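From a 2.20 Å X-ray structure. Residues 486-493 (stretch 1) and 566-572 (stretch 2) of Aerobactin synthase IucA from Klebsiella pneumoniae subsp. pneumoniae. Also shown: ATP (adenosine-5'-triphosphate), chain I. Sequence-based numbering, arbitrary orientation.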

# COMPACT_ATOMS: atom_id res chain seq x y z
N LEU A 486 11.07 -18.76 30.69
CA LEU A 486 10.19 -19.31 29.67
C LEU A 486 8.80 -19.70 30.17
O LEU A 486 7.88 -19.85 29.37
CB LEU A 486 10.86 -20.52 29.01
CG LEU A 486 10.15 -21.13 27.80
CD1 LEU A 486 9.81 -20.09 26.74
CD2 LEU A 486 11.01 -22.23 27.19
N LEU A 487 8.64 -19.85 31.48
CA LEU A 487 7.34 -20.19 32.05
C LEU A 487 6.83 -19.11 33.00
O LEU A 487 5.68 -18.70 32.91
CB LEU A 487 7.40 -21.53 32.78
CG LEU A 487 7.49 -22.76 31.88
CD1 LEU A 487 7.96 -23.96 32.66
CD2 LEU A 487 6.14 -23.04 31.22
N VAL A 488 7.68 -18.67 33.92
CA VAL A 488 7.30 -17.64 34.87
C VAL A 488 7.23 -16.29 34.16
O VAL A 488 6.17 -15.66 34.12
CB VAL A 488 8.29 -17.54 36.05
CG1 VAL A 488 7.89 -16.42 37.00
CG2 VAL A 488 8.36 -18.86 36.79
N ASN A 489 8.35 -15.86 33.60
CA ASN A 489 8.42 -14.56 32.93
C ASN A 489 8.08 -14.68 31.44
O ASN A 489 8.80 -14.18 30.58
CB ASN A 489 9.81 -13.94 33.10
CG ASN A 489 9.86 -12.49 32.68
OD1 ASN A 489 8.83 -11.82 32.59
ND2 ASN A 489 11.06 -11.99 32.40
N SER A 490 6.96 -15.34 31.15
CA SER A 490 6.52 -15.53 29.77
C SER A 490 5.14 -16.17 29.71
O SER A 490 4.14 -15.50 29.48
CB SER A 490 7.52 -16.40 29.00
OG SER A 490 8.44 -15.60 28.29
N THR A 491 5.11 -17.48 29.92
CA THR A 491 3.89 -18.26 29.75
C THR A 491 2.83 -17.85 30.76
O THR A 491 1.66 -17.72 30.41
CB THR A 491 4.19 -19.76 29.88
OG1 THR A 491 5.26 -20.11 29.00
CG2 THR A 491 2.95 -20.59 29.55
N PHE A 492 3.23 -17.66 32.01
CA PHE A 492 2.26 -17.34 33.05
C PHE A 492 1.72 -15.92 32.90
O PHE A 492 0.67 -15.60 33.44
CB PHE A 492 2.89 -17.53 34.44
CG PHE A 492 3.21 -18.97 34.78
CD1 PHE A 492 2.68 -20.02 34.05
CD2 PHE A 492 4.05 -19.27 35.84
CE1 PHE A 492 2.98 -21.33 34.36
CE2 PHE A 492 4.36 -20.58 36.15
CZ PHE A 492 3.82 -21.61 35.42
N ALA A 493 2.44 -15.07 32.16
CA ALA A 493 1.94 -13.74 31.86
C ALA A 493 0.79 -13.84 30.87
O ALA A 493 -0.15 -13.05 30.90
CB ALA A 493 3.04 -12.86 31.30
N ASP A 566 12.76 -19.45 46.22
CA ASP A 566 12.09 -20.64 45.73
C ASP A 566 10.66 -20.34 45.30
O ASP A 566 9.87 -19.77 46.06
CB ASP A 566 12.10 -21.73 46.80
CG ASP A 566 13.50 -22.02 47.31
OD1 ASP A 566 14.46 -21.72 46.57
OD2 ASP A 566 13.63 -22.55 48.43
N PHE A 567 10.35 -20.72 44.07
CA PHE A 567 9.07 -20.44 43.45
C PHE A 567 8.21 -21.70 43.40
O PHE A 567 8.57 -22.67 42.74
CB PHE A 567 9.28 -19.87 42.04
CG PHE A 567 8.00 -19.60 41.29
CD1 PHE A 567 7.26 -18.47 41.55
CD2 PHE A 567 7.56 -20.48 40.32
CE1 PHE A 567 6.09 -18.21 40.86
CE2 PHE A 567 6.39 -20.23 39.62
CZ PHE A 567 5.66 -19.10 39.89
N ALA A 568 7.10 -21.68 44.13
CA ALA A 568 6.20 -22.82 44.19
C ALA A 568 5.65 -23.16 42.81
O ALA A 568 4.97 -22.34 42.19
CB ALA A 568 5.07 -22.55 45.17
N ASN A 569 5.94 -24.37 42.35
CA ASN A 569 5.55 -24.83 41.03
C ASN A 569 4.03 -25.00 40.91
O ASN A 569 3.45 -25.82 41.62
CB ASN A 569 6.25 -26.16 40.72
CG ASN A 569 6.08 -26.60 39.28
OD1 ASN A 569 5.21 -26.11 38.56
ND2 ASN A 569 6.91 -27.54 38.85
N PRO A 570 3.39 -24.23 40.01
CA PRO A 570 1.95 -24.43 39.79
C PRO A 570 1.61 -25.54 38.79
O PRO A 570 0.43 -25.82 38.59
CB PRO A 570 1.49 -23.07 39.25
CG PRO A 570 2.68 -22.54 38.55
CD PRO A 570 3.88 -23.03 39.32
N LEU A 571 2.62 -26.16 38.19
CA LEU A 571 2.41 -27.18 37.17
C LEU A 571 2.48 -28.60 37.72
O LEU A 571 2.35 -29.58 36.97
CB LEU A 571 3.43 -27.03 36.03
CG LEU A 571 3.03 -26.14 34.86
CD1 LEU A 571 2.66 -24.76 35.35
CD2 LEU A 571 4.17 -26.07 33.85
N LEU A 572 2.69 -28.73 39.02
CA LEU A 572 2.74 -30.05 39.64
C LEU A 572 1.35 -30.69 39.64
O LEU A 572 0.35 -30.02 39.90
CB LEU A 572 3.28 -29.95 41.07
CG LEU A 572 4.75 -29.56 41.18
PG ATP I . 17.37 -6.68 22.73
O1G ATP I . 17.25 -5.49 21.81
O2G ATP I . 16.15 -7.58 22.71
O3G ATP I . 18.67 -7.43 22.61
PB ATP I . 18.28 -6.39 25.48
O1B ATP I . 18.49 -5.12 26.26
O2B ATP I . 19.48 -7.20 25.03
O3B ATP I . 17.31 -6.05 24.22
PA ATP I . 17.47 -7.73 27.88
O1A ATP I . 18.93 -7.61 28.24
O2A ATP I . 16.76 -9.04 28.10
O3A ATP I . 17.29 -7.35 26.33
O5' ATP I . 16.62 -6.59 28.63
C5' ATP I . 15.22 -6.55 28.38
C4' ATP I . 14.67 -5.13 28.47
O4' ATP I . 13.26 -5.18 28.28
C3' ATP I . 14.92 -4.47 29.82
O3' ATP I . 15.49 -3.17 29.62
C2' ATP I . 13.56 -4.38 30.49
O2' ATP I . 13.37 -3.12 31.13
C1' ATP I . 12.57 -4.56 29.36
N9 ATP I . 11.42 -5.41 29.76
C8 ATP I . 10.14 -5.01 29.74
N7 ATP I . 9.32 -6.00 30.17
C5 ATP I . 10.09 -7.06 30.46
C6 ATP I . 9.86 -8.43 30.96
N6 ATP I . 8.59 -8.84 31.22
N1 ATP I . 10.93 -9.23 31.13
C2 ATP I . 12.19 -8.82 30.87
N3 ATP I . 12.46 -7.58 30.42
C4 ATP I . 11.48 -6.67 30.20

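The two stretches meet through side chains alone. Residues 486-493 lie within a longer helix, while 566-568 form a strand that gives way to loop at Asn569. No hydrogen bond joins them, and their backbones stay well apart, with CA atoms 9.2 Å apart for Val488 and Phe567, 9.8 Å for Phe492 and Pro570, and 10.0 Å for Leu487 and Leu571. The gap is filled by apolar groups, and 236 Å² of surface is buried, summed over both sides.

Phe492 contributes most to this contact. Its CA-to-CB bond points toward stretch 2, and an m rotamer (chi1 -67°) carries the ring out to three partners. The ring tip reaches Leu571, with CZ 3.4 Å from CD1, and Pro570, with CZ 3.5 Å from CG. Leu571 CD1 lies at the ring edge, near its plane. Leu571 itself has an unusual chi1 of -91°, between wells, with chi2 in p; in this conformation CD1 meets the phenylalanine while CD2 makes a looser contact with Leu487 CD2, at 4.5 Å. Leu487, in the m,t conformation, also directs its CA-to-CB bond toward the other stretch.

Phe567 extends from the strand as a t rotamer (chi1 177°, chi2 79°), bringing its ring between the backbones. One face receives Val488: CG2 lies 4.1 Å from the ring centroid, 27° off the normal, a CH-pi contact in which a methyl group packs against the pi cloud. The closest atoms of this pair are Val488 CG2 and Phe567 CE2, at 3.7 Å. The two phenylalanines instead meet edge to edge, with Phe492 CE2 4.0 Å from Phe567 CE2, so their rings do not stack.

Polar bonds within each stretch accompany the backbone turns that carry these groups. The helix widens into a pi-type turn at 486-491, and in keeping with this Phe492 N bonds Leu487 O, five residues back, at 2.8 Å; the helix is kinked where the N atoms of Ser490 and Ala493 lack bonds to the turn before. Thr491, also m, turns OG1 back to Leu486 O at 2.7 Å, satisfying a carbonyl of the preceding turn. In the loop, Asn569 adopts t (chi1 -170°), and its OD1 accepts a hydrogen bond from Leu571 N at 2.6 Å, bridging Pro570, whose ring has a C-gamma endo pucker.

Asn489 plays no part in the packing. Its t rotamer, with chi2 at 20°, presents the carboxamide to the adenine of ATP: ND2 donates to N1 at 3.0 Å, while OD1 accepts from N6 at 3.3 Å, a complementary pair that reads the donor-acceptor pattern of the base.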